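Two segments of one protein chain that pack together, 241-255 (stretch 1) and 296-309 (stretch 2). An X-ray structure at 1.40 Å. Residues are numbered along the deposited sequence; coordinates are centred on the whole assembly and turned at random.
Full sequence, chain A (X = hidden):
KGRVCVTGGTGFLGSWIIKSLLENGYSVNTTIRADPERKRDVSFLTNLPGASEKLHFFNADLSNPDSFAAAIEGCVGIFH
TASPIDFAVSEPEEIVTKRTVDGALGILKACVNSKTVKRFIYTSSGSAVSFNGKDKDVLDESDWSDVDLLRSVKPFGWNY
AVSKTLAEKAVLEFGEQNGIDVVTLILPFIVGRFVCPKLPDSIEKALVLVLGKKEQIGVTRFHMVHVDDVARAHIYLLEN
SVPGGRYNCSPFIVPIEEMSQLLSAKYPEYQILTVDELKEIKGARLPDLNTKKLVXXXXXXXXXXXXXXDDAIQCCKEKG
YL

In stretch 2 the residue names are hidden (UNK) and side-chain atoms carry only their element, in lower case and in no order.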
# COMPACT_ATOMS: atom_id res chain seq x y z
N SER A 241 -4.59 15.01 14.11
CA SER A 241 -4.30 14.24 15.31
C SER A 241 -5.35 13.24 15.78
O SER A 241 -5.66 13.17 16.97
CB SER A 241 -3.96 15.20 16.45
OG SER A 241 -5.04 16.08 16.71
N VAL A 242 -5.90 12.47 14.85
CA VAL A 242 -6.88 11.45 15.21
C VAL A 242 -6.11 10.32 15.89
O VAL A 242 -4.88 10.27 15.80
CB VAL A 242 -7.64 10.93 13.97
CG1 VAL A 242 -8.44 12.07 13.34
CG2 VAL A 242 -6.66 10.35 12.95
N PRO A 243 -6.80 9.41 16.59
CA PRO A 243 -6.11 8.31 17.27
C PRO A 243 -5.16 7.48 16.43
O PRO A 243 -5.42 7.20 15.26
CB PRO A 243 -7.26 7.47 17.81
CG PRO A 243 -8.34 8.48 18.05
CD PRO A 243 -8.25 9.34 16.82
N GLY A 244 -4.04 7.09 17.03
CA GLY A 244 -3.09 6.24 16.34
C GLY A 244 -3.69 4.84 16.34
O GLY A 244 -4.71 4.61 16.98
N GLY A 245 -3.06 3.92 15.62
CA GLY A 245 -3.57 2.56 15.56
C GLY A 245 -3.77 2.10 14.13
O GLY A 245 -3.22 2.70 13.20
N ARG A 246 -4.56 1.05 13.95
CA ARG A 246 -4.82 0.49 12.63
C ARG A 246 -6.00 1.14 11.92
O ARG A 246 -7.02 1.45 12.53
CB ARG A 246 -5.13 -1.01 12.72
CG ARG A 246 -4.23 -1.83 13.61
CD ARG A 246 -4.69 -3.28 13.55
NE ARG A 246 -4.23 -3.96 12.35
CZ ARG A 246 -4.75 -5.09 11.87
NH1 ARG A 246 -5.77 -5.67 12.49
NH2 ARG A 246 -4.21 -5.67 10.81
N TYR A 247 -5.87 1.31 10.60
CA TYR A 247 -6.95 1.86 9.79
C TYR A 247 -7.03 1.15 8.45
O TYR A 247 -6.05 1.15 7.69
CB TYR A 247 -6.73 3.35 9.51
CG TYR A 247 -6.99 4.27 10.69
CD1 TYR A 247 -8.25 4.82 10.91
CD2 TYR A 247 -5.96 4.57 11.58
CE1 TYR A 247 -8.48 5.65 12.00
CE2 TYR A 247 -6.18 5.40 12.68
CZ TYR A 247 -7.45 5.93 12.88
OH TYR A 247 -7.68 6.74 13.97
N ASN A 248 -8.17 0.53 8.17
CA ASN A 248 -8.38 -0.08 6.86
C ASN A 248 -8.49 1.10 5.90
O ASN A 248 -9.05 2.14 6.26
CB ASN A 248 -9.71 -0.84 6.80
CG ASN A 248 -9.63 -2.25 7.33
OD1 ASN A 248 -8.56 -2.87 7.35
ND2 ASN A 248 -10.77 -2.79 7.75
N CYS A 249 -7.95 0.96 4.70
CA CYS A 249 -8.04 2.02 3.68
C CYS A 249 -8.42 1.25 2.42
O CYS A 249 -7.63 1.09 1.49
CB CYS A 249 -6.69 2.71 3.53
SG CYS A 249 -6.74 4.16 2.48
N SER A 250 -9.67 0.81 2.40
CA SER A 250 -10.19 -0.05 1.34
C SER A 250 -11.65 0.29 1.07
O SER A 250 -12.56 -0.43 1.48
CB SER A 250 -10.07 -1.49 1.86
OG SER A 250 -10.44 -2.47 0.92
N PRO A 251 -11.90 1.40 0.35
CA PRO A 251 -13.26 1.85 0.04
C PRO A 251 -14.07 1.02 -0.95
O PRO A 251 -15.29 1.17 -1.02
CB PRO A 251 -13.04 3.27 -0.47
CG PRO A 251 -11.75 3.13 -1.23
CD PRO A 251 -10.90 2.29 -0.27
N PHE A 252 -13.41 0.16 -1.71
CA PHE A 252 -14.11 -0.63 -2.71
C PHE A 252 -14.03 -2.14 -2.51
O PHE A 252 -13.01 -2.67 -2.07
CB PHE A 252 -13.55 -0.32 -4.11
CG PHE A 252 -13.31 1.14 -4.40
CD1 PHE A 252 -14.28 2.10 -4.10
CD2 PHE A 252 -12.13 1.55 -5.01
CE1 PHE A 252 -14.07 3.44 -4.42
CE2 PHE A 252 -11.91 2.89 -5.33
CZ PHE A 252 -12.89 3.84 -5.04
N ILE A 253 -15.13 -2.82 -2.84
CA ILE A 253 -15.18 -4.27 -2.82
C ILE A 253 -15.85 -4.56 -4.16
O ILE A 253 -17.00 -4.18 -4.41
CB ILE A 253 -15.94 -4.83 -1.58
CG1 ILE A 253 -15.85 -6.36 -1.59
CG2 ILE A 253 -17.38 -4.33 -1.55
CD1 ILE A 253 -14.42 -6.89 -1.50
N VAL A 254 -15.09 -5.21 -5.04
CA VAL A 254 -15.52 -5.43 -6.41
C VAL A 254 -15.56 -6.85 -6.96
O VAL A 254 -14.52 -7.44 -7.24
CB VAL A 254 -14.60 -4.60 -7.35
CG1 VAL A 254 -15.16 -4.58 -8.76
CG2 VAL A 254 -14.44 -3.18 -6.80
N PRO A 255 -16.77 -7.40 -7.12
CA PRO A 255 -16.87 -8.76 -7.65
C PRO A 255 -16.40 -8.70 -9.11
O PRO A 255 -16.61 -7.70 -9.79
CB PRO A 255 -18.37 -9.06 -7.56
CG PRO A 255 -18.81 -8.24 -6.38
CD PRO A 255 -18.07 -6.94 -6.60
N UNK A 296 -14.98 7.70 9.72
CA UNK A 296 -15.47 8.27 10.97
C UNK A 296 -14.44 9.25 11.52
O UNK A 296 -14.78 10.18 12.26
o UNK A 296 -17.85 6.84 11.09
c UNK A 296 -15.69 7.19 12.05
c UNK A 296 -16.98 6.42 11.88
o UNK A 296 -17.14 5.39 12.57
N UNK A 297 -13.17 9.05 11.16
CA UNK A 297 -12.09 9.91 11.61
C UNK A 297 -12.03 11.21 10.83
O UNK A 297 -11.22 12.08 11.14
c UNK A 297 -10.76 9.18 11.53
N UNK A 298 -12.87 11.34 9.80
CA UNK A 298 -12.89 12.57 9.04
C UNK A 298 -12.28 12.55 7.65
O UNK A 298 -12.41 13.53 6.91
N UNK A 299 -11.61 11.46 7.28
CA UNK A 299 -11.01 11.37 5.96
C UNK A 299 -12.09 11.16 4.90
O UNK A 299 -13.06 10.44 5.13
c UNK A 299 -9.39 10.01 4.55
c UNK A 299 -9.14 8.77 2.48
c UNK A 299 -8.23 9.71 2.02
c UNK A 299 -10.03 10.19 5.90
c UNK A 299 -9.72 8.92 3.75
c UNK A 299 -7.90 10.80 2.81
c UNK A 299 -8.48 10.95 4.07
N UNK A 300 -11.93 11.80 3.75
CA UNK A 300 -12.89 11.67 2.67
C UNK A 300 -12.18 11.16 1.42
O UNK A 300 -11.18 11.73 1.00
o UNK A 300 -15.62 13.64 3.33
c UNK A 300 -13.55 13.01 2.35
o UNK A 300 -13.82 13.84 4.57
c UNK A 300 -14.39 13.53 3.50
N UNK A 301 -12.70 10.08 0.85
CA UNK A 301 -12.11 9.54 -0.37
C UNK A 301 -12.50 10.43 -1.54
O UNK A 301 -13.64 10.88 -1.65
c UNK A 301 -10.57 5.35 2.01
c UNK A 301 -12.58 8.10 -0.61
c UNK A 301 -11.92 7.10 0.29
c UNK A 301 -11.73 6.00 2.44
c UNK A 301 -10.09 5.57 0.73
c UNK A 301 -10.77 6.44 -0.13
c UNK A 301 -12.40 6.87 1.57
N UNK A 302 -11.53 10.67 -2.42
CA UNK A 302 -11.72 11.53 -3.58
C UNK A 302 -12.09 10.82 -4.88
O UNK A 302 -12.80 11.38 -5.71
c UNK A 302 -9.10 13.97 -5.15
c UNK A 302 -10.40 13.19 -5.06
c UNK A 302 -9.03 14.79 -6.44
n UNK A 302 -7.77 15.58 -6.52
c UNK A 302 -10.43 12.34 -3.80
N UNK A 303 -11.63 9.58 -5.03
CA UNK A 303 -11.87 8.84 -6.27
C UNK A 303 -12.91 7.74 -6.25
O UNK A 303 -13.15 7.10 -5.22
c UNK A 303 -7.61 10.59 -6.00
c UNK A 303 -7.55 11.34 -7.16
c UNK A 303 -10.53 8.27 -6.75
c UNK A 303 -8.57 9.59 -5.88
o UNK A 303 -6.60 12.33 -7.30
c UNK A 303 -8.44 11.10 -8.20
c UNK A 303 -9.47 9.33 -6.90
c UNK A 303 -9.40 10.10 -8.06
N UNK A 304 -13.51 7.51 -7.41
CA UNK A 304 -14.51 6.47 -7.58
C UNK A 304 -13.85 5.25 -8.19
O UNK A 304 -12.69 5.30 -8.63
c UNK A 304 -15.62 6.92 -8.55
o UNK A 304 -15.04 7.14 -9.85
c UNK A 304 -16.27 8.21 -8.07
N UNK A 305 -14.58 4.14 -8.22
CA UNK A 305 -14.08 2.91 -8.82
C UNK A 305 -13.76 3.18 -10.29
O UNK A 305 -12.76 2.70 -10.81
c UNK A 305 -15.23 1.32 -7.24
c UNK A 305 -15.12 1.77 -8.70
c UNK A 305 -14.71 0.61 -9.59
c UNK A 305 -16.32 0.29 -7.00
N UNK A 306 -14.62 3.95 -10.96
CA UNK A 306 -14.39 4.26 -12.36
C UNK A 306 -13.09 5.06 -12.54
O UNK A 306 -12.33 4.80 -13.48
c UNK A 306 -15.58 5.03 -12.94
o UNK A 306 -19.00 4.58 -11.97
c UNK A 306 -17.78 4.44 -11.77
c UNK A 306 -16.88 4.22 -12.98
o UNK A 306 -17.28 4.45 -10.62
N UNK A 307 -12.83 6.01 -11.65
CA UNK A 307 -11.61 6.81 -11.72
C UNK A 307 -10.39 5.91 -11.58
O UNK A 307 -9.40 6.06 -12.30
c UNK A 307 -11.53 7.84 -10.58
o UNK A 307 -12.98 9.42 -9.59
o UNK A 307 -13.05 9.24 -11.78
c UNK A 307 -12.61 8.90 -10.66
N UNK A 308 -10.46 4.99 -10.63
CA UNK A 308 -9.37 4.07 -10.36
C UNK A 308 -9.00 3.23 -11.58
O UNK A 308 -7.83 3.16 -11.97
c UNK A 308 -9.75 3.16 -9.19
c UNK A 308 -10.69 0.23 -8.41
c UNK A 308 -8.71 2.11 -8.83
s UNK A 308 -9.32 1.00 -7.56
N UNK A 309 -10.00 2.60 -12.20
CA UNK A 309 -9.75 1.79 -13.38
C UNK A 309 -9.29 2.64 -14.56
O UNK A 309 -8.39 2.24 -15.30
c UNK A 309 -12.39 -1.52 -11.27
c UNK A 309 -11.19 -0.26 -12.96
c UNK A 309 -10.47 -2.49 -12.33
c UNK A 309 -12.23 -0.36 -12.04
c UNK A 309 -10.31 -1.33 -13.10
c UNK A 309 -11.51 -2.58 -11.42
c UNK A 309 -11.00 0.99 -13.77

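Position 296 carries two carbons, the second bearing two oxygens, and lies beyond reach of stretch 1; a carboxylate this short makes it Asp296. At 297 a single carbon follows CA, 4.1 Å from Val242 CG1 and 4.2 Å from Tyr247 CE1: Ala297. Position 298 has no side-chain atoms and a phi of 106°, where a CB would jam against the preceding carbonyl; it is Gly298, closing a helix in a Schellman motif.

Position 299 has one carbon and then a six-carbon ring without a heteroatom; its CA-to-CB bond points toward stretch 1, but the ring makes no contact there: Phe299. Position 300 repeats the pattern of two carbons and two oxygens, exposed and far from the other segment, and is Asp300. At 301 another six-carbon ring follows one carbon; the ring, which packs against Pro251 and Cys249, has no heteroatom, so 301 is Phe301. Pro251 CB sits 3.8 Å from the centroid of the Phe301 ring, almost on its normal, while Cys249 SG approaches the ring edge, 4.0 Å from Phe301 CE2.

Position 302 has four carbons in a row ending in nitrogen, fully extended and exposed: Lys302. The ring at 303 bears one oxygen, so this is Tyr303; its end leads away, and it is the backbone that meets stretch 1, with Tyr303 O 3.3 Å from Phe252 CZ. At 304 one carbon carries an oxygen and a carbon, and its CA-to-CB bond points away from stretch 1: Thr304.

Position 305 has four carbons forked at the first, one arm two carbons long, lying over a face of the Phe252 ring; it is Ile305, with CG1 3.5 Å from the centroid of that ring and CD1 4.0 Å from Val254 CG2. Position 306 has three carbons, the third carrying two oxygens, and makes no contact: Glu306. Position 307 has two carbons, the second with two oxygens, and is Asp307, whose OD2 accepts from Thr304 N at 2.9 Å; in return Asp307 N donates to Thr304 OG1 at 3.1 Å, capping the helix. Position 308 is an unbranched run of two carbons, a sulfur and a carbon, the sulfur 3.8 Å from Phe252 CD2 at the edge of that ring: Met308. Position 309, one carbon and an unsubstituted six-carbon ring that makes no close contact with stretch 1, is Phe309.

No hydrogen bond crosses between the segments, so the contact rests on apolar packing. Phe252, with the largest covered area, takes Ile305 over one face and Met308 at its edge; Phe301 similarly receives Pro251 over a face and Cys249 at its edge. Ala297 against Val242 and Tyr247 extends the contact.

Stretch 2 (296-309) DAGFDFKYTIEDMF
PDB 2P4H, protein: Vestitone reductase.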